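Local coordinates for protein annexin B22 (Schistosoma mansoni, PDB 4MDU) that binds acidic phospholipid membranes in a calcium-dependent manner, aggregates liposomes and probably promotes membrane fusion, at residues W297-M302 with S333-S338; H25-I30 with I327-E332; A311-L316 with G349-T354; A342-T347 with M359-N364; L284-D289 with I317-I322. All coordinates share one frame; numbering follows the deposited sequence.

Interaction 1 of 5, residues W297-M302 with S333-S338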
# COMPACT_ATOMS: atom_id res chain seq x y z
N TRP B 297 12.31 5.09 1.30
CA TRP B 297 11.42 5.76 0.37
C TRP B 297 12.10 5.94 -0.99
O TRP B 297 11.51 5.68 -2.03
CB TRP B 297 11.00 7.13 0.90
CG TRP B 297 9.97 7.10 1.98
CD1 TRP B 297 9.38 5.99 2.53
CD2 TRP B 297 9.41 8.24 2.65
NE1 TRP B 297 8.49 6.38 3.52
CE2 TRP B 297 8.48 7.75 3.60
CE3 TRP B 297 9.61 9.62 2.54
CZ2 TRP B 297 7.74 8.59 4.43
CZ3 TRP B 297 8.86 10.47 3.36
CH2 TRP B 297 7.94 9.94 4.30
N LEU B 298 13.33 6.42 -0.96
CA LEU B 298 14.09 6.60 -2.18
C LEU B 298 14.26 5.26 -2.92
O LEU B 298 14.01 5.17 -4.12
CB LEU B 298 15.43 7.26 -1.86
CG LEU B 298 15.33 8.76 -1.56
CD1 LEU B 298 16.57 9.28 -0.85
CD2 LEU B 298 15.10 9.52 -2.87
N HIS B 299 14.64 4.22 -2.18
CA HIS B 299 14.77 2.87 -2.75
C HIS B 299 13.48 2.43 -3.45
O HIS B 299 13.51 1.94 -4.57
CB HIS B 299 15.14 1.87 -1.64
CG HIS B 299 15.43 0.49 -2.15
ND1 HIS B 299 16.63 0.15 -2.73
CD2 HIS B 299 14.67 -0.63 -2.17
CE1 HIS B 299 16.61 -1.12 -3.08
NE2 HIS B 299 15.43 -1.62 -2.75
N ASP B 300 12.35 2.61 -2.78
CA ASP B 300 11.10 2.15 -3.37
C ASP B 300 10.68 3.02 -4.54
O ASP B 300 9.90 2.60 -5.39
CB ASP B 300 10.01 2.04 -2.30
CG ASP B 300 10.37 1.03 -1.24
OD1 ASP B 300 11.35 0.28 -1.47
OD2 ASP B 300 9.70 0.98 -0.18
N SER B 301 11.24 4.22 -4.62
CA SER B 301 10.86 5.14 -5.68
C SER B 301 11.61 4.81 -6.96
O SER B 301 11.27 5.30 -8.04
CB SER B 301 11.18 6.58 -5.28
OG SER B 301 12.55 6.87 -5.52
N MET B 302 12.66 3.99 -6.85
CA MET B 302 13.45 3.65 -8.03
C MET B 302 12.96 2.33 -8.61
O MET B 302 13.38 1.25 -8.18
CB MET B 302 14.95 3.61 -7.71
CG MET B 302 15.56 5.00 -7.63
SD MET B 302 17.25 5.04 -7.04
CE MET B 302 17.03 4.53 -5.34
N SER B 333 24.47 2.04 3.95
CA SER B 333 24.44 1.09 5.06
C SER B 333 23.41 0.01 4.79
O SER B 333 23.67 -1.18 4.98
CB SER B 333 24.06 1.79 6.37
OG SER B 333 25.12 2.57 6.87
N ILE B 334 22.23 0.44 4.37
CA ILE B 334 21.08 -0.44 4.31
C ILE B 334 21.13 -1.33 3.08
O ILE B 334 20.89 -2.53 3.17
CB ILE B 334 19.79 0.37 4.24
CG1 ILE B 334 19.62 1.20 5.51
CG2 ILE B 334 18.59 -0.55 4.03
CD1 ILE B 334 18.31 1.99 5.53
N TYR B 335 21.42 -0.73 1.94
CA TYR B 335 21.33 -1.47 0.68
C TYR B 335 22.66 -1.97 0.09
O TYR B 335 22.65 -2.69 -0.90
CB TYR B 335 20.55 -0.65 -0.33
CG TYR B 335 19.13 -0.38 0.11
CD1 TYR B 335 18.17 -1.39 0.09
CD2 TYR B 335 18.74 0.87 0.56
CE1 TYR B 335 16.87 -1.16 0.50
CE2 TYR B 335 17.44 1.11 0.98
CZ TYR B 335 16.51 0.08 0.94
OH TYR B 335 15.21 0.31 1.33
N GLY B 336 23.78 -1.58 0.69
CA GLY B 336 25.08 -2.07 0.26
C GLY B 336 25.57 -1.43 -1.02
O GLY B 336 26.51 -1.91 -1.64
N LYS B 337 24.94 -0.33 -1.41
CA LYS B 337 25.25 0.38 -2.64
C LYS B 337 24.92 1.86 -2.43
O LYS B 337 23.94 2.19 -1.77
CB LYS B 337 24.41 -0.21 -3.77
CG LYS B 337 24.30 0.64 -5.01
CD LYS B 337 23.56 -0.14 -6.08
CE LYS B 337 23.55 0.57 -7.42
NZ LYS B 337 22.95 -0.30 -8.48
N SER B 338 25.74 2.76 -2.98
CA SER B 338 25.51 4.19 -2.84
C SER B 338 24.18 4.60 -3.47
O SER B 338 23.74 4.01 -4.46
CB SER B 338 26.64 4.98 -3.50
OG SER B 338 26.51 4.95 -4.92
O HOH W 1 13.33 -1.39 0.86

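Interaction 2 of 5, residues H25-I30 with I327-E332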
# COMPACT_ATOMS: atom_id res chain seq x y z
N HIS B 25 22.87 18.67 14.22
CA HIS B 25 22.36 19.12 12.92
C HIS B 25 22.29 17.97 11.91
O HIS B 25 23.22 17.16 11.82
CB HIS B 25 23.29 20.17 12.30
CG HIS B 25 23.06 21.56 12.79
ND1 HIS B 25 23.75 22.09 13.86
CD2 HIS B 25 22.24 22.54 12.35
CE1 HIS B 25 23.36 23.33 14.06
NE2 HIS B 25 22.44 23.63 13.16
N TYR B 26 21.21 17.91 11.14
CA TYR B 26 21.19 17.05 9.96
C TYR B 26 22.05 17.69 8.89
O TYR B 26 22.24 18.90 8.90
CB TYR B 26 19.77 16.84 9.44
CG TYR B 26 18.99 15.77 10.17
CD1 TYR B 26 19.40 14.43 10.15
CD2 TYR B 26 17.84 16.10 10.89
CE1 TYR B 26 18.68 13.45 10.82
CE2 TYR B 26 17.12 15.13 11.57
CZ TYR B 26 17.54 13.81 11.53
OH TYR B 26 16.81 12.86 12.20
N ARG B 27 22.59 16.88 7.99
CA ARG B 27 23.50 17.40 6.97
C ARG B 27 22.84 17.36 5.61
O ARG B 27 22.45 16.29 5.13
CB ARG B 27 24.81 16.59 6.95
CG ARG B 27 25.51 16.54 8.29
CD ARG B 27 26.06 15.16 8.58
NE ARG B 27 27.24 14.89 7.78
CZ ARG B 27 27.49 13.72 7.19
NH1 ARG B 27 26.64 12.71 7.29
NH2 ARG B 27 28.59 13.58 6.48
N PRO B 28 22.72 18.54 4.97
CA PRO B 28 22.14 18.64 3.63
C PRO B 28 23.22 18.53 2.55
O PRO B 28 24.41 18.70 2.85
CB PRO B 28 21.55 20.05 3.62
CG PRO B 28 22.47 20.83 4.51
CD PRO B 28 22.99 19.86 5.56
N THR B 29 22.82 18.28 1.30
CA THR B 29 23.79 18.36 0.20
C THR B 29 23.80 19.76 -0.42
O THR B 29 24.70 20.10 -1.19
CB THR B 29 23.51 17.34 -0.90
OG1 THR B 29 22.17 17.53 -1.38
CG2 THR B 29 23.67 15.92 -0.36
N ILE B 30 22.78 20.57 -0.12
CA ILE B 30 22.75 21.95 -0.61
C ILE B 30 22.53 22.96 0.52
O ILE B 30 21.52 22.92 1.21
CB ILE B 30 21.72 22.19 -1.75
CG1 ILE B 30 22.04 21.30 -2.97
CG2 ILE B 30 21.72 23.69 -2.16
CD1 ILE B 30 20.85 21.19 -4.03
N ILE B 327 20.81 10.92 4.74
CA ILE B 327 20.00 9.92 4.08
C ILE B 327 20.88 9.07 3.14
O ILE B 327 20.66 7.87 2.98
CB ILE B 327 18.87 10.59 3.27
CG1 ILE B 327 17.85 11.24 4.21
CG2 ILE B 327 18.21 9.60 2.31
CD1 ILE B 327 16.99 12.30 3.54
N MET B 328 21.86 9.71 2.52
CA MET B 328 22.78 8.99 1.65
C MET B 328 23.61 7.96 2.44
O MET B 328 23.74 6.82 2.02
CB MET B 328 23.69 9.96 0.89
CG MET B 328 22.98 10.64 -0.29
SD MET B 328 23.84 12.11 -0.88
CE MET B 328 25.48 11.49 -1.17
N ASP B 329 24.12 8.36 3.60
CA ASP B 329 24.88 7.42 4.43
C ASP B 329 24.02 6.23 4.81
O ASP B 329 24.44 5.08 4.66
CB ASP B 329 25.41 8.10 5.68
CG ASP B 329 26.41 9.19 5.36
OD1 ASP B 329 26.83 9.29 4.19
OD2 ASP B 329 26.78 9.94 6.28
N ALA B 330 22.81 6.50 5.29
CA ALA B 330 21.88 5.44 5.66
C ALA B 330 21.59 4.53 4.46
O ALA B 330 21.53 3.31 4.58
CB ALA B 330 20.59 6.01 6.21
N TYR B 331 21.39 5.14 3.29
CA TYR B 331 21.09 4.35 2.13
C TYR B 331 22.17 3.28 1.85
O TYR B 331 21.85 2.11 1.62
CB TYR B 331 20.90 5.22 0.90
CG TYR B 331 20.36 4.41 -0.24
CD1 TYR B 331 21.19 3.58 -0.99
CD2 TYR B 331 19.01 4.45 -0.57
CE1 TYR B 331 20.70 2.81 -2.03
CE2 TYR B 331 18.50 3.70 -1.62
CZ TYR B 331 19.36 2.87 -2.34
OH TYR B 331 18.86 2.11 -3.36
N GLU B 332 23.43 3.67 1.90
CA GLU B 332 24.50 2.72 1.61
C GLU B 332 24.66 1.65 2.70
O GLU B 332 24.96 0.50 2.40
CB GLU B 332 25.83 3.42 1.36
CG GLU B 332 26.95 2.42 1.17
CD GLU B 332 28.14 2.97 0.43
OE1 GLU B 332 28.43 4.17 0.56
OE2 GLU B 332 28.79 2.18 -0.29

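Interaction 3 of 5, residues A311-L316 with G349-T354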
# COMPACT_ATOMS: atom_id res chain seq x y z
N ALA B 311 8.37 10.78 -7.49
CA ALA B 311 8.84 10.61 -6.12
C ALA B 311 10.35 10.77 -5.95
O ALA B 311 10.81 11.48 -5.05
CB ALA B 311 8.35 9.26 -5.53
N LEU B 312 11.11 10.12 -6.83
CA LEU B 312 12.57 10.16 -6.74
C LEU B 312 13.10 11.57 -6.79
O LEU B 312 13.90 11.98 -5.94
CB LEU B 312 13.21 9.33 -7.85
CG LEU B 312 14.74 9.40 -7.89
CD1 LEU B 312 15.37 8.93 -6.58
CD2 LEU B 312 15.29 8.57 -9.07
N MET B 313 12.67 12.31 -7.81
CA MET B 313 13.13 13.69 -7.94
C MET B 313 12.53 14.61 -6.85
O MET B 313 13.21 15.51 -6.37
CB MET B 313 12.93 14.23 -9.39
CG MET B 313 11.49 14.55 -9.79
SD MET B 313 11.34 15.27 -11.46
CE MET B 313 10.90 13.81 -12.38
N ARG B 314 11.27 14.38 -6.46
CA ARG B 314 10.68 15.18 -5.38
C ARG B 314 11.50 15.03 -4.09
O ARG B 314 11.91 16.02 -3.48
CB ARG B 314 9.23 14.80 -5.12
CG ARG B 314 8.61 15.56 -3.91
CD ARG B 314 7.09 15.35 -3.80
NE ARG B 314 6.73 13.94 -3.72
CZ ARG B 314 6.14 13.26 -4.70
NH1 ARG B 314 5.80 13.87 -5.84
NH2 ARG B 314 5.88 11.97 -4.54
N LEU B 315 11.80 13.79 -3.73
CA LEU B 315 12.56 13.52 -2.52
C LEU B 315 13.95 14.14 -2.55
O LEU B 315 14.35 14.81 -1.60
CB LEU B 315 12.62 12.02 -2.25
CG LEU B 315 11.26 11.48 -1.79
CD1 LEU B 315 11.26 9.99 -1.79
CD2 LEU B 315 10.83 12.06 -0.40
N LEU B 316 14.66 13.93 -3.65
CA LEU B 316 16.00 14.49 -3.82
C LEU B 316 16.00 16.03 -3.74
O LEU B 316 16.79 16.63 -3.01
CB LEU B 316 16.57 14.04 -5.16
CG LEU B 316 17.54 12.84 -5.10
CD1 LEU B 316 17.39 12.05 -3.80
CD2 LEU B 316 17.40 11.95 -6.33
N GLY B 349 20.31 10.43 -18.98
CA GLY B 349 20.20 11.71 -19.63
C GLY B 349 20.53 12.85 -18.69
O GLY B 349 21.12 12.64 -17.64
N ASP B 350 20.16 14.06 -19.10
CA ASP B 350 20.39 15.25 -18.32
C ASP B 350 19.59 15.25 -17.01
O ASP B 350 19.91 15.96 -16.06
CB ASP B 350 20.05 16.46 -19.18
CG ASP B 350 21.04 16.65 -20.30
OD1 ASP B 350 22.22 16.30 -20.07
OD2 ASP B 350 20.68 17.13 -21.38
N TYR B 351 18.55 14.43 -16.99
CA TYR B 351 17.75 14.19 -15.82
C TYR B 351 18.63 13.49 -14.78
O TYR B 351 18.81 13.99 -13.67
CB TYR B 351 16.55 13.34 -16.25
CG TYR B 351 15.78 12.65 -15.16
CD1 TYR B 351 15.20 13.37 -14.12
CD2 TYR B 351 15.57 11.28 -15.20
CE1 TYR B 351 14.48 12.74 -13.14
CE2 TYR B 351 14.86 10.64 -14.22
CZ TYR B 351 14.31 11.38 -13.19
OH TYR B 351 13.58 10.74 -12.20
N ARG B 352 19.19 12.34 -15.14
CA ARG B 352 20.12 11.63 -14.26
C ARG B 352 21.18 12.59 -13.73
O ARG B 352 21.47 12.64 -12.53
CB ARG B 352 20.80 10.48 -15.02
CG ARG B 352 22.12 10.01 -14.39
CD ARG B 352 22.46 8.59 -14.79
NE ARG B 352 22.76 8.48 -16.21
CZ ARG B 352 22.97 7.32 -16.84
NH1 ARG B 352 22.94 6.18 -16.15
NH2 ARG B 352 23.24 7.31 -18.15
N ARG B 353 21.75 13.36 -14.65
CA ARG B 353 22.83 14.28 -14.31
C ARG B 353 22.34 15.31 -13.29
O ARG B 353 23.03 15.61 -12.32
CB ARG B 353 23.33 14.97 -15.58
CG ARG B 353 24.61 15.77 -15.40
CD ARG B 353 25.85 14.86 -15.29
NE ARG B 353 26.55 15.22 -14.08
CZ ARG B 353 26.82 14.41 -13.07
NH1 ARG B 353 26.52 13.11 -13.11
NH2 ARG B 353 27.46 14.90 -12.02
N THR B 354 21.14 15.83 -13.52
CA THR B 354 20.54 16.77 -12.58
C THR B 354 20.41 16.16 -11.19
O THR B 354 20.79 16.77 -10.21
CB THR B 354 19.17 17.27 -13.05
OG1 THR B 354 19.27 17.87 -14.34
CG2 THR B 354 18.62 18.29 -12.05
O HOH W 2 11.33 10.99 -10.27

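Interaction 4 of 5, residues A342-T347 with M359-N364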
# COMPACT_ATOMS: atom_id res chain seq x y z
N ALA B 342 22.68 3.97 -7.23
CA ALA B 342 21.33 3.44 -7.46
C ALA B 342 20.59 4.39 -8.40
O ALA B 342 19.86 3.97 -9.29
CB ALA B 342 20.57 3.27 -6.17
N VAL B 343 20.82 5.68 -8.20
CA VAL B 343 20.12 6.70 -8.96
C VAL B 343 20.60 6.68 -10.41
O VAL B 343 19.80 6.78 -11.35
CB VAL B 343 20.29 8.11 -8.32
CG1 VAL B 343 19.82 9.21 -9.29
CG2 VAL B 343 19.52 8.18 -7.00
N LYS B 344 21.90 6.54 -10.58
CA LYS B 344 22.50 6.43 -11.91
C LYS B 344 21.98 5.20 -12.64
O LYS B 344 21.75 5.23 -13.85
CB LYS B 344 24.03 6.37 -11.83
CG LYS B 344 24.67 7.70 -11.46
CD LYS B 344 26.18 7.53 -11.32
CE LYS B 344 26.88 8.85 -11.03
NZ LYS B 344 28.37 8.63 -11.03
N ASP B 345 21.76 4.12 -11.90
CA ASP B 345 21.24 2.91 -12.53
C ASP B 345 19.77 3.00 -12.94
O ASP B 345 19.35 2.31 -13.85
CB ASP B 345 21.48 1.69 -11.66
CG ASP B 345 22.95 1.32 -11.59
OD1 ASP B 345 23.75 1.92 -12.34
OD2 ASP B 345 23.31 0.44 -10.78
N ASP B 346 19.00 3.85 -12.27
CA ASP B 346 17.56 3.91 -12.50
C ASP B 346 17.17 5.01 -13.48
O ASP B 346 16.06 5.01 -14.00
CB ASP B 346 16.81 4.11 -11.18
CG ASP B 346 15.30 4.05 -11.36
OD1 ASP B 346 14.78 2.93 -11.51
OD2 ASP B 346 14.62 5.11 -11.34
N THR B 347 18.09 5.94 -13.73
CA THR B 347 17.79 7.08 -14.59
C THR B 347 18.85 7.27 -15.68
O THR B 347 19.88 6.61 -15.66
CB THR B 347 17.76 8.36 -13.75
OG1 THR B 347 19.07 8.61 -13.23
CG2 THR B 347 16.79 8.19 -12.57
N MET B 359 22.75 15.73 -5.32
CA MET B 359 23.39 14.99 -4.22
C MET B 359 24.84 15.44 -3.99
O MET B 359 25.48 15.03 -3.02
CB MET B 359 23.37 13.49 -4.49
CG MET B 359 22.00 12.83 -4.36
SD MET B 359 22.03 11.10 -4.91
CE MET B 359 22.10 11.30 -6.69
N GLY B 360 25.34 16.28 -4.89
CA GLY B 360 26.69 16.80 -4.75
C GLY B 360 27.70 16.38 -5.81
O GLY B 360 28.82 16.92 -5.86
N GLU B 361 27.34 15.43 -6.66
CA GLU B 361 28.30 14.98 -7.67
C GLU B 361 28.30 15.89 -8.89
O GLU B 361 27.64 15.60 -9.88
CB GLU B 361 28.07 13.52 -8.09
CG GLU B 361 29.24 12.99 -8.97
CD GLU B 361 28.83 11.87 -9.91
OE1 GLU B 361 27.76 11.97 -10.54
OE2 GLU B 361 29.61 10.90 -10.03
N ILE B 362 29.06 16.98 -8.82
CA ILE B 362 29.15 17.93 -9.93
C ILE B 362 30.14 17.45 -11.00
O ILE B 362 31.28 17.11 -10.69
CB ILE B 362 29.64 19.31 -9.44
CG1 ILE B 362 28.56 20.04 -8.64
CG2 ILE B 362 30.06 20.18 -10.62
CD1 ILE B 362 27.70 19.13 -7.79
N TYR B 363 29.71 17.46 -12.26
CA TYR B 363 30.65 17.26 -13.36
C TYR B 363 30.81 18.54 -14.17
O TYR B 363 29.84 19.07 -14.72
CB TYR B 363 30.20 16.11 -14.27
N ASN B 364 32.04 19.04 -14.22
CA ASN B 364 32.34 20.25 -14.97
C ASN B 364 32.61 19.95 -16.44
O ASN B 364 32.88 18.80 -16.81
CB ASN B 364 33.53 20.98 -14.35
CG ASN B 364 33.14 22.29 -13.70
OD1 ASN B 364 32.18 22.94 -14.14
ND2 ASN B 364 33.87 22.68 -12.66

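Interaction 5 of 5, residues L284-D289 with I317-I322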
# COMPACT_ATOMS: atom_id res chain seq x y z
N LEU B 284 6.22 8.63 12.88
CA LEU B 284 7.09 8.25 14.00
C LEU B 284 8.54 8.15 13.55
O LEU B 284 9.45 8.68 14.21
CB LEU B 284 6.65 6.92 14.62
CG LEU B 284 7.45 6.44 15.84
CD1 LEU B 284 7.58 7.55 16.88
CD2 LEU B 284 6.83 5.17 16.43
N ARG B 285 8.73 7.50 12.40
CA ARG B 285 10.08 7.27 11.90
C ARG B 285 10.67 8.56 11.37
O ARG B 285 11.89 8.75 11.41
CB ARG B 285 10.08 6.16 10.83
CG ARG B 285 9.73 4.77 11.38
CD ARG B 285 9.95 3.65 10.31
NE ARG B 285 11.37 3.48 9.99
CZ ARG B 285 11.84 2.88 8.90
NH1 ARG B 285 11.02 2.36 7.98
NH2 ARG B 285 13.15 2.81 8.73
N TYR B 286 9.82 9.47 10.91
CA TYR B 286 10.31 10.79 10.51
C TYR B 286 11.01 11.44 11.70
O TYR B 286 11.98 12.20 11.56
CB TYR B 286 9.17 11.69 10.04
CG TYR B 286 9.69 12.98 9.46
CD1 TYR B 286 9.68 14.16 10.19
CD2 TYR B 286 10.24 13.00 8.19
CE1 TYR B 286 10.18 15.35 9.64
CE2 TYR B 286 10.74 14.16 7.64
CZ TYR B 286 10.72 15.33 8.35
OH TYR B 286 11.24 16.46 7.76
N ALA B 287 10.49 11.14 12.89
CA ALA B 287 11.08 11.65 14.10
C ALA B 287 12.27 10.81 14.55
O ALA B 287 13.35 11.36 14.76
CB ALA B 287 10.04 11.74 15.20
N ILE B 288 12.10 9.50 14.70
CA ILE B 288 13.11 8.71 15.43
C ILE B 288 14.05 7.87 14.55
O ILE B 288 15.00 7.26 15.05
CB ILE B 288 12.46 7.78 16.46
CG1 ILE B 288 11.72 6.64 15.76
CG2 ILE B 288 11.49 8.56 17.35
CD1 ILE B 288 11.37 5.47 16.68
N ASP B 289 13.83 7.85 13.24
CA ASP B 289 14.63 6.99 12.37
C ASP B 289 14.64 7.55 10.94
O ASP B 289 14.51 6.81 9.97
CB ASP B 289 14.06 5.57 12.40
CG ASP B 289 14.97 4.53 11.72
OD1 ASP B 289 16.20 4.76 11.62
OD2 ASP B 289 14.45 3.48 11.28
N ILE B 317 15.13 16.66 -4.52
CA ILE B 317 15.00 18.11 -4.51
C ILE B 317 14.76 18.63 -3.09
O ILE B 317 15.47 19.52 -2.61
CB ILE B 317 13.85 18.56 -5.44
CG1 ILE B 317 14.22 18.21 -6.90
CG2 ILE B 317 13.53 20.05 -5.27
CD1 ILE B 317 13.08 18.35 -7.87
N THR B 318 13.79 18.04 -2.41
CA THR B 318 13.39 18.54 -1.09
C THR B 318 14.43 18.22 -0.01
O THR B 318 14.79 19.10 0.79
CB THR B 318 11.97 18.06 -0.67
OG1 THR B 318 11.88 16.63 -0.82
CG2 THR B 318 10.91 18.70 -1.54
N ARG B 319 14.91 16.98 0.03
CA ARG B 319 15.82 16.58 1.10
C ARG B 319 17.19 17.22 0.97
O ARG B 319 17.96 17.32 1.93
CB ARG B 319 15.96 15.07 1.16
CG ARG B 319 14.70 14.42 1.67
CD ARG B 319 14.50 14.90 3.11
NE ARG B 319 13.18 15.44 3.26
CZ ARG B 319 12.66 15.88 4.39
NH1 ARG B 319 13.33 15.88 5.54
NH2 ARG B 319 11.42 16.33 4.35
N SER B 320 17.48 17.69 -0.24
CA SER B 320 18.80 18.20 -0.55
C SER B 320 19.21 19.33 0.38
O SER B 320 20.36 19.43 0.78
CB SER B 320 18.87 18.65 -2.02
OG SER B 320 18.00 19.73 -2.27
N GLU B 321 18.25 20.20 0.71
CA GLU B 321 18.58 21.33 1.55
C GLU B 321 18.26 21.06 3.02
O GLU B 321 18.35 21.95 3.84
CB GLU B 321 17.94 22.64 1.05
CG GLU B 321 16.44 22.62 0.85
CD GLU B 321 15.91 23.93 0.25
OE1 GLU B 321 15.98 24.10 -0.99
OE2 GLU B 321 15.45 24.80 1.03
N ILE B 322 17.93 19.81 3.35
CA ILE B 322 17.67 19.48 4.75
C ILE B 322 18.60 18.41 5.31
O ILE B 322 19.44 18.69 6.17
CB ILE B 322 16.21 19.04 4.98
CG1 ILE B 322 15.26 20.12 4.44
CG2 ILE B 322 15.95 18.81 6.48
CD1 ILE B 322 13.82 19.67 4.36
O HOH W 3 10.75 18.12 5.95

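Interaction 1 of 5, residues W297-M302 with S333-S338
The hydroxyl of Tyr335, a residue whose ring lies flat on that of His299, is held by a water at the ring edge, with OH 2.6 Å from the water oxygen. The same water gives a weak, long bond to Asp300 OD1, a loose bridge back to the histidine's segment. The contact itself is an offset stack, the rings almost parallel, at 7°, with centroids 3.7 Å apart. CE1 of Tyr335 sits 3.3 Å above the imidazole plane of His299, over its centre, and the closest pair is His299 CG to Tyr335 CZ, also 3.3 Å. The displacement brings the phenol end over the root of the imidazole, and His299 CB lies 3.4 Å from Tyr335 OH. His299 reaches this position with CG anti to its backbone N (chi1 -174°). Its ND1 is hydrogen-bonded to the hydroxyl of Tyr331, which helps to fix the rotation of the ring. The opposite face of Tyr335 is covered by CG2 of Ile334, so the phenol is sandwiched. In the fourth annexin repeat this stack joins the C-terminal part of helix 290-301 to the end of helix 324-335, where Gly336 breaks the helix with positive phi. Next to His299 in the chain, Leu298 packs on helix 311-320, while Met302, which binds calcium in the calcium-loaded protein, leans on helix 339-346.

Interaction 2 of 5, residues H25-I30 with I327-E332
Arg27 of the N-terminal region reaches Asp329 on helix 324-335 through a salt bridge, NH1 to OD2, of 3.0 Å. The bond is nearly straight (163° at the hydrogen), and the oxygen lies practically in the guanidinium plane. On the acid side, the nitrogen approaches the syn side of OD2 but 34° out of the carboxylate plane, and the two flat groups are turned 43° from each other. NH1 also has a salt bridge with Asp326, one turn earlier on the helix, so a single nitrogen is shared by two acids. This would help to balance the negative charge on that helix face. The arginine chain is bent at chi2 and chi3, which swings the guanidinium over to the helix although its CB does not point there.

Thr29 makes the second touch, an apolar one: its CG2 meets SD of Met328 at 3.8 Å, the side chains running roughly at right angles. Thr29 OG1 is hydrogen-bonded to the carbonyl of Leu358 and weakly to that of Ser320, and the backbone O is bound by Arg65 of the first repeat. The N-terminal region thus bridges the fourth and first repeats, as it commonly does in annexins. The irregular segment 25-30 has helix 324-335 beside it, Ile30 paired through its backbone with the end of helix 311-320, and the end of helix 349-358 at Thr29.

Interaction 3 of 5, residues A311-L316 with G349-T354
Tyr351 puts its phenol end against Met313 and Leu312, and the conformations of Tyr351 and Met313 explain how the segments meet although their nearest CA atoms, of Met313 and Tyr351, are 9.1 Å apart. The CB of Tyr351 does not point at helix 311-320; with CG trans to the backbone N (chi1 164°) the ring is carried across the gap. Met313 answers with the less usual rotamer in which CG stands between the backbone N and the carbonyl carbon (chi1 73°). A bend at chi3 then brings its methyl CE to 3.8 Å from Tyr351 CE1. The methionine chain runs about perpendicular to the tyrosine, and the methyl comes at the ring obliquely. Leu312 touches more lightly, its CD2 branch 4.2 Å from Tyr351 OH.

The hydroxyl needs a polar partner in these buried surroundings and finds it in a water, whose oxygen is 3.0 Å from Tyr351 OH. The same water accepts a hydrogen bond from the backbone N of Met313, 3.1 Å away, and so ties the tyrosine to the first turn of the opposing helix. On helix 349-358 itself, Thr354 OG1 folds back onto Asp350 O at 2.6 Å. Close to the calcium-binding residues Met302 and Asp346, these are the second and fifth helices of the five-helix annexin repeat, in which four helices form a bundle and the third lies across it.

Interaction 4 of 5, residues A342-T347 with M359-N364
Lys344 runs straight from helix 339-346 to Glu361, beyond the end of helix 349-358. Its CB points toward that segment, CG lies trans to the carbonyl carbon (chi1 -72°), and CG and CD continue the extended chain. CE is the first atom to arrive, 3.3 Å from Glu361 OE1. The tip, NZ, then donates to Glu361 OE2 at 2.8 Å, meeting the syn side of the oxygen 20° out of the carboxylate plane. The two chains cross at about a right angle.

Gly360, with positive phi, closes helix 349-358 in a Schellman motif and Glu361 centres an inverse gamma turn; together they turn the chain at the end of the last helix of the annexin fold, beside Lys344. OE1 also has a salt bridge with Arg353, giving the group two cationic partners. Two residues after Lys344 comes Asp346, which binds calcium in the loaded protein.

Next to the salt bridge, Val343 and Met359 meet tip to tip. The methionine chain is bent at chi3, which brings CE to 4.0 Å from Val343 CB, with CG1 equally near and CG2 only slightly farther. Val343 O accepts from Thr347 OG1 and Asp346 N, which reach it from opposite faces of its plane.

Interaction 5 of 5, residues L284-D289 with I317-I322
The guanidinium of Arg319 receives Tyr286 OH at its edge and has CD1 of Ile322 over one face, 3.9 Å above the plane. The phenol ring is likewise met at its edge by the arginine, while Arg290 makes a cation-pi contact with it. Ring and guanidinium stand almost perpendicular, at 88°, so this pair is joined by an edge-on hydrogen bond and not by stacking. NH1 of Arg319 donates to Tyr286 OH over 3.1 Å, with 154° at the hydrogen and the oxygen close to the guanidinium plane. A water bridge between Arg319 NH2 and Tyr286 OH is doubtful, both distances to the water being only 2.5 Å.

Neither CB points across the gap, and the CA atoms remain 12.3 Å apart between Tyr286 and Arg319. The tyrosine spans much of this distance, as CG lies opposite the backbone N (chi1 -172°), and the arginine covers the rest with a chain bent at chi2 and chi3. The contact joins the end of helix 274-288, where the third repeat passes into the fourth, to the C-terminal part of helix 311-320, near the middle of the molecule. NH1 of the buried Arg319 also forms a salt bridge with Asp323, which probably balances its charge, and its donation to Tyr286 OH probably polarises the phenol and makes the hydroxyl a stronger donor.

In the fold
Interactions 1 and 2 share helix 324-335 and meet where His299 ND1 lies 3.0 Å from Tyr331 OH. Interactions 3 and 4, with centres 8 Å apart, are joined by Arg353 NH1, 3.1 Å from Glu361 OE1, and by Arg352 NH1, 2.8 Å from Lys344 O. Interaction 1 supplies Met302 and interaction 4 supplies Asp346 to calcium sites that are empty in this apo crystal, with interaction 3 beside them: the side chains of Leu312 and Val343 are each about 4 Å from that of Met302. Interaction 5 is nested within the loop closed by interaction 2, and Ile30 N approaches Ser320 O to 2.8 Å. Its centre is about 20 Å from that of interaction 4.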